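Long-range contacts in bifunctional protein FolD (Thermus thermophilus, PDB 6V6Y), which probably catalyses the NADP-dependent oxidation of 5,10-methylenetetrahydrofolate to 5,10-methenyltetrahydrofolate and then the hydrolysis of that product to 10-formyltetrahydrofolate: residues L134-L140 with N268-A272; D152-K156 with L175-T181; T196-L202 with W216-I222; R208-K214 with L236-E242. All coordinates share one frame; numbering follows the deposited sequence.

Contact 1: residues L134-L140 with N268-A272; sequences LFPCTPL and NTLEA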
# COMPACT_ATOMS: atom_id res chain seq x y z
N LEU A 134 -1.92 0.18 -13.65
CA LEU A 134 -1.26 1.43 -13.98
C LEU A 134 -0.88 2.13 -12.68
O LEU A 134 -1.76 2.48 -11.88
CB LEU A 134 -2.18 2.31 -14.84
CG LEU A 134 -2.64 1.76 -16.20
CD1 LEU A 134 -3.78 2.58 -16.79
CD2 LEU A 134 -1.48 1.73 -17.16
N PHE A 135 0.41 2.33 -12.46
CA PHE A 135 0.99 2.81 -11.21
C PHE A 135 1.49 4.25 -11.33
O PHE A 135 1.75 4.73 -12.45
CB PHE A 135 2.14 1.89 -10.80
CG PHE A 135 1.74 0.46 -10.72
CD1 PHE A 135 0.48 0.10 -10.25
CD2 PHE A 135 2.61 -0.54 -11.12
CE1 PHE A 135 0.09 -1.21 -10.19
CE2 PHE A 135 2.23 -1.88 -11.03
CZ PHE A 135 0.98 -2.22 -10.57
N PRO A 136 1.64 4.97 -10.21
CA PRO A 136 1.95 6.41 -10.30
C PRO A 136 3.31 6.68 -10.95
O PRO A 136 4.25 5.89 -10.87
CB PRO A 136 1.91 6.86 -8.84
CG PRO A 136 0.92 5.85 -8.17
CD PRO A 136 1.35 4.56 -8.82
N CYS A 137 3.39 7.83 -11.62
CA CYS A 137 4.47 8.06 -12.59
C CYS A 137 5.79 8.41 -11.92
O CYS A 137 6.84 7.97 -12.38
CB CYS A 137 4.09 9.17 -13.56
SG CYS A 137 2.66 8.80 -14.55
N THR A 138 5.76 9.25 -10.89
CA THR A 138 7.03 9.57 -10.24
C THR A 138 7.65 8.34 -9.59
O THR A 138 8.84 8.08 -9.82
CB THR A 138 6.85 10.71 -9.23
OG1 THR A 138 6.34 11.85 -9.91
CG2 THR A 138 8.19 11.06 -8.58
N PRO A 139 6.92 7.54 -8.81
CA PRO A 139 7.55 6.32 -8.28
C PRO A 139 8.09 5.41 -9.38
O PRO A 139 9.23 4.92 -9.26
CB PRO A 139 6.41 5.64 -7.49
CG PRO A 139 5.44 6.70 -7.17
CD PRO A 139 5.56 7.74 -8.27
N LEU A 140 7.31 5.16 -10.43
CA LEU A 140 7.82 4.38 -11.55
C LEU A 140 9.11 4.99 -12.07
O LEU A 140 10.07 4.27 -12.38
CB LEU A 140 6.79 4.31 -12.68
CG LEU A 140 5.61 3.35 -12.47
CD1 LEU A 140 4.49 3.63 -13.49
CD2 LEU A 140 6.06 1.88 -12.54
N ASN A 268 2.84 5.07 -19.39
CA ASN A 268 1.56 4.61 -18.88
C ASN A 268 0.45 4.84 -19.90
O ASN A 268 -0.57 4.13 -19.89
CB ASN A 268 1.21 5.33 -17.57
CG ASN A 268 1.65 4.57 -16.32
OD1 ASN A 268 2.24 3.49 -16.39
ND2 ASN A 268 1.35 5.15 -15.16
N THR A 269 0.62 5.85 -20.76
CA THR A 269 -0.40 6.14 -21.77
C THR A 269 -0.45 5.02 -22.81
O THR A 269 -1.52 4.51 -23.15
CB THR A 269 -0.14 7.50 -22.41
OG1 THR A 269 -0.25 8.51 -21.40
CG2 THR A 269 -1.16 7.80 -23.50
N LEU A 270 0.71 4.63 -23.33
CA LEU A 270 0.80 3.42 -24.15
C LEU A 270 0.16 2.23 -23.45
O LEU A 270 -0.68 1.53 -24.02
CB LEU A 270 2.26 3.13 -24.48
CG LEU A 270 2.58 1.95 -25.40
CD1 LEU A 270 1.55 1.82 -26.54
CD2 LEU A 270 4.01 2.07 -25.95
N GLU A 271 0.55 1.98 -22.19
CA GLU A 271 0.09 0.79 -21.50
C GLU A 271 -1.43 0.77 -21.39
O GLU A 271 -2.07 -0.26 -21.64
CB GLU A 271 0.73 0.70 -20.12
CG GLU A 271 2.13 0.13 -20.14
CD GLU A 271 2.11 -1.37 -20.34
OE1 GLU A 271 3.06 -1.89 -20.96
OE2 GLU A 271 1.14 -2.01 -19.87
N ALA A 272 -2.02 1.90 -20.99
CA ALA A 272 -3.47 2.00 -20.89
C ALA A 272 -4.13 1.66 -22.22
O ALA A 272 -5.14 0.96 -22.26
CB ALA A 272 -3.88 3.40 -20.43
O HOH W 1 2.35 1.11 -14.82
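Leu134, with CG anti to its own carbonyl carbon (chi1 -61°), spreads both methyls over one turn of helix 257-276, while an unusual first torsion of Asn268 (chi1 -93°) sends the carboxamide of that helix out to the backbone of Phe135. Asn268 ND2 donates to Phe135 O at 2.8 Å, and the acceptor lies in the plane of the amide. The same nitrogen also bonds Val116 O. On the other branch, Asn268 OD1 accepts from a water at 2.9 Å, and that water accepts from Phe135 N over a longer 3.3 Å, so the two ends of the amide serve the O and N of a single residue. Leu140 comes from the opposite direction and sets CD1 3.7 Å from Asn268 OD1, beside the carboxamide. One turn further along helix 257-276, Leu134 CD1 meets Ala272 CB at 3.7 Å, and Leu134 CD2 lies 3.8 Å from Glu271 CB. With a leucine in place of Asn268, Phe135 O and Val116 O would probably lose this shared donor and the bridging water its acceptor. Pro136 holds the N-cap position of helix 137-148, and Thr138 in its first turn belongs to the NADP pocket; the contact thus ties the start of this helix to the C-terminal helix 257-276 within the Rossmann-type NAD(P)-binding domain.

Contact 2: residues D152-K156 with L175-T181; sequences DLRGK and LLREDAT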
# COMPACT_ATOMS: atom_id res chain seq x y z
N ASP A 152 21.27 -2.37 -7.95
CA ASP A 152 20.60 -3.63 -7.65
C ASP A 152 19.86 -3.44 -6.33
O ASP A 152 20.48 -3.40 -5.26
CB ASP A 152 21.61 -4.77 -7.59
CG ASP A 152 20.98 -6.12 -7.25
OD1 ASP A 152 19.75 -6.21 -7.07
OD2 ASP A 152 21.73 -7.11 -7.15
N LEU A 153 18.54 -3.31 -6.40
CA LEU A 153 17.76 -2.91 -5.23
C LEU A 153 17.48 -4.05 -4.26
O LEU A 153 17.08 -3.79 -3.12
CB LEU A 153 16.44 -2.28 -5.68
CG LEU A 153 16.56 -0.94 -6.42
CD1 LEU A 153 15.24 -0.56 -7.12
CD2 LEU A 153 17.01 0.15 -5.48
N ARG A 154 17.67 -5.30 -4.70
CA ARG A 154 17.46 -6.48 -3.87
C ARG A 154 18.35 -6.43 -2.64
O ARG A 154 19.58 -6.38 -2.76
CB ARG A 154 17.74 -7.76 -4.66
CG ARG A 154 16.82 -7.93 -5.88
CD ARG A 154 17.38 -8.90 -6.93
NE ARG A 154 18.78 -8.61 -7.24
CZ ARG A 154 19.68 -9.52 -7.58
NH1 ARG A 154 19.34 -10.80 -7.67
NH2 ARG A 154 20.94 -9.16 -7.83
N GLY A 155 17.73 -6.45 -1.46
CA GLY A 155 18.49 -6.40 -0.22
C GLY A 155 19.00 -5.04 0.18
O GLY A 155 19.64 -4.93 1.23
N LYS A 156 18.72 -3.99 -0.59
CA LYS A 156 19.20 -2.66 -0.23
C LYS A 156 18.34 -2.03 0.86
O LYS A 156 17.12 -2.18 0.88
CB LYS A 156 19.20 -1.74 -1.45
CG LYS A 156 20.28 -2.03 -2.49
CD LYS A 156 21.66 -1.56 -2.06
CE LYS A 156 22.65 -1.70 -3.22
NZ LYS A 156 22.63 -3.10 -3.75
N LEU A 175 9.22 -0.34 -4.48
CA LEU A 175 10.52 -0.81 -4.01
C LEU A 175 10.44 -2.19 -3.37
O LEU A 175 11.39 -2.98 -3.49
CB LEU A 175 11.11 0.19 -3.03
CG LEU A 175 11.50 1.51 -3.69
CD1 LEU A 175 11.69 2.58 -2.60
CD2 LEU A 175 12.76 1.33 -4.53
N LEU A 176 9.34 -2.51 -2.69
CA LEU A 176 9.21 -3.85 -2.13
C LEU A 176 9.19 -4.91 -3.21
O LEU A 176 9.69 -6.02 -3.00
CB LEU A 176 7.93 -3.99 -1.30
CG LEU A 176 7.96 -3.35 0.07
CD1 LEU A 176 6.51 -3.22 0.51
CD2 LEU A 176 8.82 -4.16 1.07
N ARG A 177 8.60 -4.59 -4.36
CA ARG A 177 8.61 -5.53 -5.47
C ARG A 177 10.01 -5.77 -6.01
O ARG A 177 10.24 -6.80 -6.65
CB ARG A 177 7.73 -5.03 -6.60
CG ARG A 177 6.27 -5.02 -6.30
CD ARG A 177 5.59 -4.68 -7.59
NE ARG A 177 4.17 -4.63 -7.46
CZ ARG A 177 3.32 -4.82 -8.46
NH1 ARG A 177 3.79 -5.06 -9.67
NH2 ARG A 177 2.01 -4.78 -8.25
N GLU A 178 10.95 -4.85 -5.79
CA GLU A 178 12.35 -5.04 -6.12
C GLU A 178 13.14 -5.67 -4.97
O GLU A 178 14.37 -5.75 -5.05
CB GLU A 178 13.01 -3.71 -6.52
CG GLU A 178 12.21 -2.85 -7.48
CD GLU A 178 12.03 -3.51 -8.85
OE1 GLU A 178 12.80 -4.43 -9.18
OE2 GLU A 178 11.11 -3.10 -9.60
N ASP A 179 12.45 -6.09 -3.90
CA ASP A 179 13.06 -6.78 -2.76
C ASP A 179 13.98 -5.88 -1.95
O ASP A 179 14.90 -6.37 -1.28
CB ASP A 179 13.81 -8.05 -3.20
CG ASP A 179 12.87 -9.15 -3.67
OD1 ASP A 179 11.66 -9.09 -3.36
OD2 ASP A 179 13.34 -10.09 -4.35
N ALA A 180 13.73 -4.58 -1.97
CA ALA A 180 14.39 -3.67 -1.04
C ALA A 180 13.78 -3.78 0.36
O ALA A 180 12.62 -4.17 0.52
CB ALA A 180 14.27 -2.22 -1.53
N THR A 181 14.58 -3.42 1.37
CA THR A 181 14.08 -3.16 2.71
C THR A 181 13.71 -1.69 2.80
O THR A 181 14.56 -0.82 2.60
CB THR A 181 15.12 -3.52 3.78
OG1 THR A 181 15.42 -4.92 3.72
CG2 THR A 181 14.60 -3.15 5.18
O HOH W 2 18.18 -5.26 3.67
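The type II turn from Leu153 to Lys156, with Gly155 at positive phi, lies against the end of helix 168-177 through two backbone bonds, Gly155 N to Asp179 O at 2.8 Å and Thr181 N to Lys156 O at 2.9 Å. Leu153 crosses Glu178 at a slant: the CB atoms of Leu153 and Glu178 are 3.8 Å apart, and Leu153 CD1 reaches past the Glu178 CB and CG to Leu175 CD2 at 4.1 Å. The carboxylate of Glu178 turns elsewhere, its OE1 forming a salt bridge with Lys147. Next along the turn, Arg154 lays its CG 4.0 Å from Asp179 CB. The helix closes in a Schellman motif with Asp179 as the positive-phi C' residue, and Leu175 O accepts from Glu178 N and Ala180 N on opposite faces of its plane. This is the return of a Rossmann beta-alpha-beta unit, where helix 168-177 gives way to strand 181-185 beside the parallel strand 157-161. Asp152 probably helps hold the turn: its OD1 accepts from Arg154 N in an Asx turn and, on its syn side, from Arg154 NE at 2.6 Å, within the guanidinium plane. The bend of Arg154 at chi3 (-48°) turns the edge of the guanidinium toward that carboxylate, leaving its charge apart from Asp179, whose OD1 pairs with Arg163 of the second subunit. Thr181 OG1 bonds Thr189 of that subunit, and a water joins Thr181 OG1 to Gly155 O, to which it donates at 2.9 Å.

Contact 3: residues T196-L202 with W216-I222; sequences TRRAQVL and WVREGAI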
# COMPACT_ATOMS: atom_id res chain seq x y z
N THR A 196 17.62 8.65 8.25
CA THR A 196 18.14 8.73 6.88
C THR A 196 19.58 8.23 6.78
O THR A 196 19.95 7.64 5.76
CB THR A 196 17.99 10.14 6.32
OG1 THR A 196 18.76 11.08 7.09
CG2 THR A 196 16.53 10.54 6.31
N ARG A 197 20.37 8.36 7.86
CA ARG A 197 21.76 7.93 7.83
C ARG A 197 21.92 6.44 7.56
O ARG A 197 23.01 6.00 7.17
CB ARG A 197 22.45 8.28 9.16
CG ARG A 197 23.23 9.60 9.14
CD ARG A 197 24.11 9.79 10.40
NE ARG A 197 23.34 9.86 11.64
CZ ARG A 197 22.84 10.98 12.16
NH1 ARG A 197 23.02 12.14 11.56
NH2 ARG A 197 22.14 10.94 13.30
N ARG A 198 20.87 5.65 7.75
CA ARG A 198 20.94 4.22 7.47
C ARG A 198 20.86 3.89 5.99
O ARG A 198 21.27 2.79 5.59
CB ARG A 198 19.81 3.48 8.17
CG ARG A 198 19.50 3.98 9.57
CD ARG A 198 18.28 3.25 10.08
NE ARG A 198 17.81 3.84 11.33
CZ ARG A 198 16.54 3.78 11.74
NH1 ARG A 198 15.61 3.16 11.00
NH2 ARG A 198 16.21 4.34 12.90
N ALA A 199 20.33 4.80 5.18
CA ALA A 199 19.94 4.48 3.81
C ALA A 199 21.15 4.32 2.91
O ALA A 199 21.99 5.22 2.82
CB ALA A 199 19.01 5.56 3.25
N GLN A 200 21.25 3.16 2.24
CA GLN A 200 22.08 3.03 1.06
C GLN A 200 21.45 3.73 -0.15
O GLN A 200 22.17 4.27 -1.00
CB GLN A 200 22.32 1.56 0.73
CG GLN A 200 22.91 0.73 1.85
CD GLN A 200 22.83 -0.76 1.54
OE1 GLN A 200 21.73 -1.34 1.49
NE2 GLN A 200 23.99 -1.39 1.30
N VAL A 201 20.12 3.71 -0.25
CA VAL A 201 19.40 4.52 -1.23
C VAL A 201 18.45 5.40 -0.44
O VAL A 201 17.64 4.90 0.36
CB VAL A 201 18.64 3.66 -2.26
CG1 VAL A 201 17.89 4.53 -3.28
CG2 VAL A 201 19.59 2.68 -2.96
N LEU A 202 18.56 6.72 -0.63
CA LEU A 202 17.73 7.70 0.06
C LEU A 202 16.91 8.47 -0.97
O LEU A 202 17.47 9.09 -1.88
CB LEU A 202 18.60 8.64 0.88
CG LEU A 202 17.88 9.75 1.65
CD1 LEU A 202 17.03 9.18 2.78
CD2 LEU A 202 18.89 10.73 2.19
N TRP A 216 23.02 14.08 7.38
CA TRP A 216 21.91 13.14 7.28
C TRP A 216 22.20 11.96 6.38
O TRP A 216 21.40 11.01 6.35
CB TRP A 216 20.66 13.82 6.73
CG TRP A 216 20.18 15.07 7.42
CD1 TRP A 216 20.94 16.02 8.05
CD2 TRP A 216 18.83 15.52 7.47
NE1 TRP A 216 20.13 17.03 8.51
CE2 TRP A 216 18.83 16.75 8.17
CE3 TRP A 216 17.60 15.00 7.02
CZ2 TRP A 216 17.66 17.46 8.43
CZ3 TRP A 216 16.44 15.70 7.28
CH2 TRP A 216 16.48 16.93 7.98
N VAL A 217 23.29 11.99 5.61
CA VAL A 217 23.47 11.05 4.51
C VAL A 217 24.61 10.10 4.82
O VAL A 217 25.69 10.53 5.25
CB VAL A 217 23.70 11.80 3.18
CG1 VAL A 217 23.77 10.81 2.02
CG2 VAL A 217 22.57 12.78 2.95
N ARG A 218 24.37 8.82 4.58
CA ARG A 218 25.40 7.80 4.68
C ARG A 218 26.44 7.96 3.58
O ARG A 218 26.12 8.21 2.41
CB ARG A 218 24.75 6.42 4.56
CG ARG A 218 25.67 5.25 4.75
CD ARG A 218 24.85 3.99 4.97
NE ARG A 218 25.67 2.79 4.84
CZ ARG A 218 25.21 1.55 4.98
NH1 ARG A 218 23.93 1.36 5.25
NH2 ARG A 218 26.03 0.51 4.83
N GLU A 219 27.70 7.78 3.96
CA GLU A 219 28.79 7.77 2.99
C GLU A 219 28.50 6.78 1.86
O GLU A 219 28.13 5.63 2.11
CB GLU A 219 30.11 7.40 3.70
CG GLU A 219 31.34 7.36 2.80
CD GLU A 219 31.73 8.75 2.28
OE1 GLU A 219 31.75 9.70 3.11
OE2 GLU A 219 32.01 8.89 1.05
N GLY A 220 28.65 7.25 0.62
CA GLY A 220 28.40 6.40 -0.54
C GLY A 220 26.94 6.10 -0.84
O GLY A 220 26.65 5.16 -1.58
N ALA A 221 26.01 6.87 -0.28
CA ALA A 221 24.60 6.62 -0.54
C ALA A 221 24.22 7.08 -1.93
O ALA A 221 24.83 7.99 -2.50
CB ALA A 221 23.73 7.33 0.50
N ILE A 222 23.20 6.43 -2.50
CA ILE A 222 22.54 6.90 -3.72
C ILE A 222 21.36 7.76 -3.28
O ILE A 222 20.45 7.27 -2.61
CB ILE A 222 22.06 5.72 -4.58
CG1 ILE A 222 23.17 4.69 -4.76
CG2 ILE A 222 21.46 6.20 -5.91
CD1 ILE A 222 24.08 4.94 -5.91
O HOH W 3 21.73 7.94 3.50
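One water binds three backbone groups of Thr196, Ala199 and Arg218: it donates to Thr196 O and to Ala199 O, at 2.8 Å from the latter, and accepts from Arg218 N at 3.0 Å. It thereby bridges a type I turn, Thr196 to Ala199, and the chain leading into a type II turn, Arg218 to Ala221. Both turns deliver the chain into neighbouring strands of the parallel Rossmann sheet. Val201 and Ile222 form a parallel bridge there, in which Ile222 N donates to Gln200 O and Leu202 N to Ile222 O, each at 2.8 Å and nearly straight; Ile222 O also receives a CA-H from Val201. Arg218 makes several of the side-chain contacts. Its chain is extended from CG to NE, with CG anti to the backbone N (chi1 -175°), and runs across the turn with Arg218 CB 3.2 Å from Arg197 O. Arg218 NH1 then donates to Arg198 O at 3.0 Å. The acceptor lies in the guanidinium plane, although the donor stands 39° above the carbonyl plane. Gln200 lies alongside, pointing the same way, and puts its CG over one guanidinium face; its OE1 is taken by Glu157 N. The side chain of Arg198 leaves the contact, its NH2 forming a salt bridge with Glu157 of the second subunit. Leu202 CD2 meets Val217 CG2 at 4.3 Å. At the far end Thr196 OG1 lies 3.4 Å from Trp216 CB, with Trp216 O and Pro193 O both near the hydroxyl as acceptors.

Contact 4: residues R208-K214 with L236-E242; sequences RPHLVRK and LGDVHPE. With NAP (NADP nicotinamide-adenine-dinucleotide phosphate), chain B.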
# COMPACT_ATOMS: atom_id res chain seq x y z
N ARG A 208 10.68 20.72 0.91
CA ARG A 208 11.37 21.71 1.74
C ARG A 208 12.73 21.93 1.09
O ARG A 208 13.54 20.98 1.03
CB ARG A 208 11.52 21.25 3.20
CG ARG A 208 10.24 20.68 3.88
CD ARG A 208 9.03 21.63 3.82
NE ARG A 208 7.89 21.22 4.67
CZ ARG A 208 6.64 21.05 4.23
NH1 ARG A 208 6.35 21.24 2.93
NH2 ARG A 208 5.66 20.68 5.06
N PRO A 209 13.04 23.13 0.59
CA PRO A 209 14.28 23.31 -0.19
C PRO A 209 15.53 23.04 0.64
O PRO A 209 15.70 23.60 1.72
CB PRO A 209 14.21 24.77 -0.64
CG PRO A 209 12.82 25.24 -0.35
CD PRO A 209 12.26 24.37 0.72
N HIS A 210 16.40 22.18 0.11
CA HIS A 210 17.70 21.88 0.70
C HIS A 210 17.61 21.48 2.18
O HIS A 210 18.54 21.70 2.96
CB HIS A 210 18.66 23.06 0.54
CG HIS A 210 18.97 23.39 -0.89
ND1 HIS A 210 19.89 24.35 -1.25
CD2 HIS A 210 18.47 22.88 -2.04
CE1 HIS A 210 19.94 24.42 -2.57
NE2 HIS A 210 19.10 23.54 -3.08
N LEU A 211 16.48 20.86 2.55
CA LEU A 211 16.30 20.39 3.92
C LEU A 211 17.36 19.37 4.31
O LEU A 211 17.97 19.46 5.39
CB LEU A 211 14.88 19.81 4.05
CG LEU A 211 14.20 19.38 5.34
CD1 LEU A 211 14.47 17.94 5.61
CD2 LEU A 211 14.68 20.21 6.48
N VAL A 212 17.65 18.40 3.44
CA VAL A 212 18.55 17.30 3.80
C VAL A 212 20.01 17.74 3.66
O VAL A 212 20.47 18.07 2.56
CB VAL A 212 18.25 16.06 2.94
CG1 VAL A 212 19.29 14.95 3.20
CG2 VAL A 212 16.83 15.58 3.20
N ARG A 213 20.74 17.71 4.77
CA ARG A 213 22.14 18.12 4.84
C ARG A 213 23.05 16.89 4.80
O ARG A 213 22.59 15.75 4.86
CB ARG A 213 22.41 18.94 6.11
CG ARG A 213 21.35 20.02 6.41
CD ARG A 213 21.33 21.11 5.35
NE ARG A 213 22.67 21.62 5.07
CZ ARG A 213 23.04 22.89 5.20
NH1 ARG A 213 22.17 23.80 5.61
NH2 ARG A 213 24.30 23.26 4.93
N LYS A 214 24.36 17.13 4.69
CA LYS A 214 25.26 16.01 4.44
C LYS A 214 25.39 15.10 5.66
O LYS A 214 25.71 13.91 5.51
CB LYS A 214 26.64 16.52 4.01
CG LYS A 214 27.25 17.60 4.88
CD LYS A 214 28.74 17.76 4.56
CE LYS A 214 29.24 19.18 4.83
NZ LYS A 214 29.46 19.46 6.29
N LEU A 236 14.78 24.39 -6.67
CA LEU A 236 15.61 23.80 -5.62
C LEU A 236 15.04 22.44 -5.23
O LEU A 236 13.82 22.31 -5.02
CB LEU A 236 15.66 24.71 -4.39
CG LEU A 236 16.90 25.59 -4.25
CD1 LEU A 236 17.14 26.40 -5.53
CD2 LEU A 236 16.73 26.50 -3.04
N GLY A 237 15.91 21.44 -5.13
CA GLY A 237 15.51 20.16 -4.60
C GLY A 237 15.30 20.22 -3.09
O GLY A 237 15.47 21.24 -2.43
N ASP A 238 14.87 19.08 -2.54
CA ASP A 238 14.79 18.94 -1.09
C ASP A 238 16.13 18.61 -0.47
O ASP A 238 16.25 18.63 0.76
CB ASP A 238 13.82 17.84 -0.68
CG ASP A 238 12.43 18.10 -1.15
OD1 ASP A 238 12.03 19.28 -1.24
OD2 ASP A 238 11.72 17.11 -1.41
N VAL A 239 17.13 18.30 -1.28
CA VAL A 239 18.43 17.86 -0.81
C VAL A 239 19.44 18.98 -1.04
O VAL A 239 19.51 19.54 -2.14
CB VAL A 239 18.84 16.56 -1.52
CG1 VAL A 239 20.20 16.12 -1.05
CG2 VAL A 239 17.77 15.46 -1.27
N HIS A 240 20.20 19.31 -0.01
CA HIS A 240 21.22 20.34 -0.13
C HIS A 240 22.36 19.88 -1.04
O HIS A 240 22.84 18.75 -0.89
CB HIS A 240 21.77 20.70 1.25
CG HIS A 240 22.52 21.99 1.27
ND1 HIS A 240 23.84 22.09 0.90
CD2 HIS A 240 22.12 23.24 1.61
CE1 HIS A 240 24.23 23.35 1.00
NE2 HIS A 240 23.20 24.07 1.43
N PRO A 241 22.83 20.73 -1.96
CA PRO A 241 23.91 20.31 -2.89
C PRO A 241 25.19 19.86 -2.20
O PRO A 241 25.95 19.10 -2.80
CB PRO A 241 24.15 21.55 -3.77
CG PRO A 241 23.24 22.63 -3.26
CD PRO A 241 22.19 21.99 -2.40
N GLU A 242 25.43 20.26 -0.94
CA GLU A 242 26.59 19.74 -0.22
C GLU A 242 26.59 18.22 -0.12
O GLU A 242 27.64 17.63 0.14
CB GLU A 242 26.64 20.34 1.18
CG GLU A 242 25.59 19.76 2.13
CD GLU A 242 25.59 20.44 3.48
OE1 GLU A 242 24.81 20.01 4.37
OE2 GLU A 242 26.37 21.41 3.66
PA NAP B . 3.11 16.11 0.18
O1A NAP B . 2.78 17.49 -0.24
O2A NAP B . 1.88 15.31 0.42
O5B NAP B . 4.04 16.14 1.49
C5B NAP B . 5.29 15.49 1.47
C4B NAP B . 5.54 14.71 2.75
O4B NAP B . 6.79 15.06 3.29
C3B NAP B . 4.49 14.98 3.82
O3B NAP B . 3.58 13.91 3.85
C2B NAP B . 5.27 15.11 5.13
O2B NAP B . 5.00 14.06 6.03
C1B NAP B . 6.73 15.07 4.71
N9A NAP B . 7.46 16.23 5.26
C8A NAP B . 7.23 17.55 4.96
N7A NAP B . 8.10 18.31 5.67
C5A NAP B . 8.88 17.50 6.41
C6A NAP B . 9.91 17.75 7.30
N6A NAP B . 10.29 19.00 7.54
N1A NAP B . 10.55 16.70 7.93
C2A NAP B . 10.15 15.41 7.67
N3A NAP B . 9.12 15.16 6.79
C4A NAP B . 8.49 16.19 6.17
O3 NAP B . 4.06 15.41 -0.92
PN NAP B . 4.16 15.58 -2.51
O1N NAP B . 2.80 15.85 -3.04
O2N NAP B . 4.96 14.45 -3.05
O5D NAP B . 5.03 16.93 -2.64
C5D NAP B . 6.35 16.96 -2.15
C4D NAP B . 7.27 17.66 -3.13
O4D NAP B . 7.56 16.82 -4.23
C3D NAP B . 6.62 18.92 -3.68
O3D NAP B . 7.46 20.03 -3.44
C2D NAP B . 6.49 18.69 -5.16
O2D NAP B . 6.88 19.84 -5.88
C1D NAP B . 7.45 17.55 -5.44
N1N NAP B . 6.95 16.70 -6.54
C2N NAP B . 7.71 16.55 -7.66
C3N NAP B . 7.26 15.76 -8.71
C7N NAP B . 8.16 15.51 -9.89
O7N NAP B . 7.65 14.80 -11.00
N7N NAP B . 9.41 15.97 -9.86
C4N NAP B . 6.04 15.11 -8.61
C5N NAP B . 5.27 15.27 -7.47
C6N NAP B . 5.74 16.07 -6.43
P2B NAP B . 3.62 13.98 6.85
O1X NAP B . 2.53 13.43 5.96
O2X NAP B . 3.82 13.05 8.03
O3X NAP B . 3.23 15.35 7.34
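Val212 and Val239 form a single backbone bridge between two loops of the Rossmann-type NAD(P)-binding domain, one of which reaches the adenine of NADP. Val212 N donates to Asp238 O, and His240 N returns a bond to Val212 O at 2.9 Å. His210, at positive phi in the type II turn from Arg208 to Leu211, gives its N to Gly237 O. Among the charged groups, Arg213 grips Glu242 side-on, NE to OE1 at 2.8 Å and NH2 to OE2 at 3.1 Å, both from above the carboxylate plane. The backbone N of Lys214 adds a hydrogen bond to Glu242 OE1 from the other face of that plane. A glycine in place of Glu242 would probably leave the Arg213 guanidinium without its charge mate and freer to turn off the ring it lies on. That ring is His240: bends of Arg213 at chi2 (-65°) and chi3 fold the guanidinium flat over it, the planes 1° apart and the centres 4.0 Å apart; Glu242 N donates to His240 ND1. The aromatic and apolar contacts centre on His210, whose edge turns to the face of His240 in an offset T-shaped pair, planes at 72°. Pro241 CD sits over the middle of one His210 face, 3.4 Å from the centroid, and Leu236 CD2 lies over the opposite face as a second CH-pi contact. At the cofactor, Arg208 presents a guanidinium face to the adenine, with its NE 3.1 Å from NADP N7A.

Overall arrangement
All four contacts lie in the NAD(P)-binding domain and are partly buried. Contact 1 is innermost, its centre about 8 Å from that of the chain, joining the start of helix 137-148 and the loop before it to helix 257-276 mostly through one amide, a water and leucine methyls; contacts 2 to 4, further out, are nested inside the loop it closes. Contacts 2 and 3 both lead into strands of the parallel sheet, rely on backbone bonds, and touch the second subunit; they meet at Lys156 and Gln200. Contact 4 adds a salt bridge and ring stacking to its backbone bonds, and packs on contact 3 through Leu211 against Trp216. Contacts 1 and 4, touched by no other chain of the assembly, each supply an NADP-pocket residue, Thr138 and Arg208.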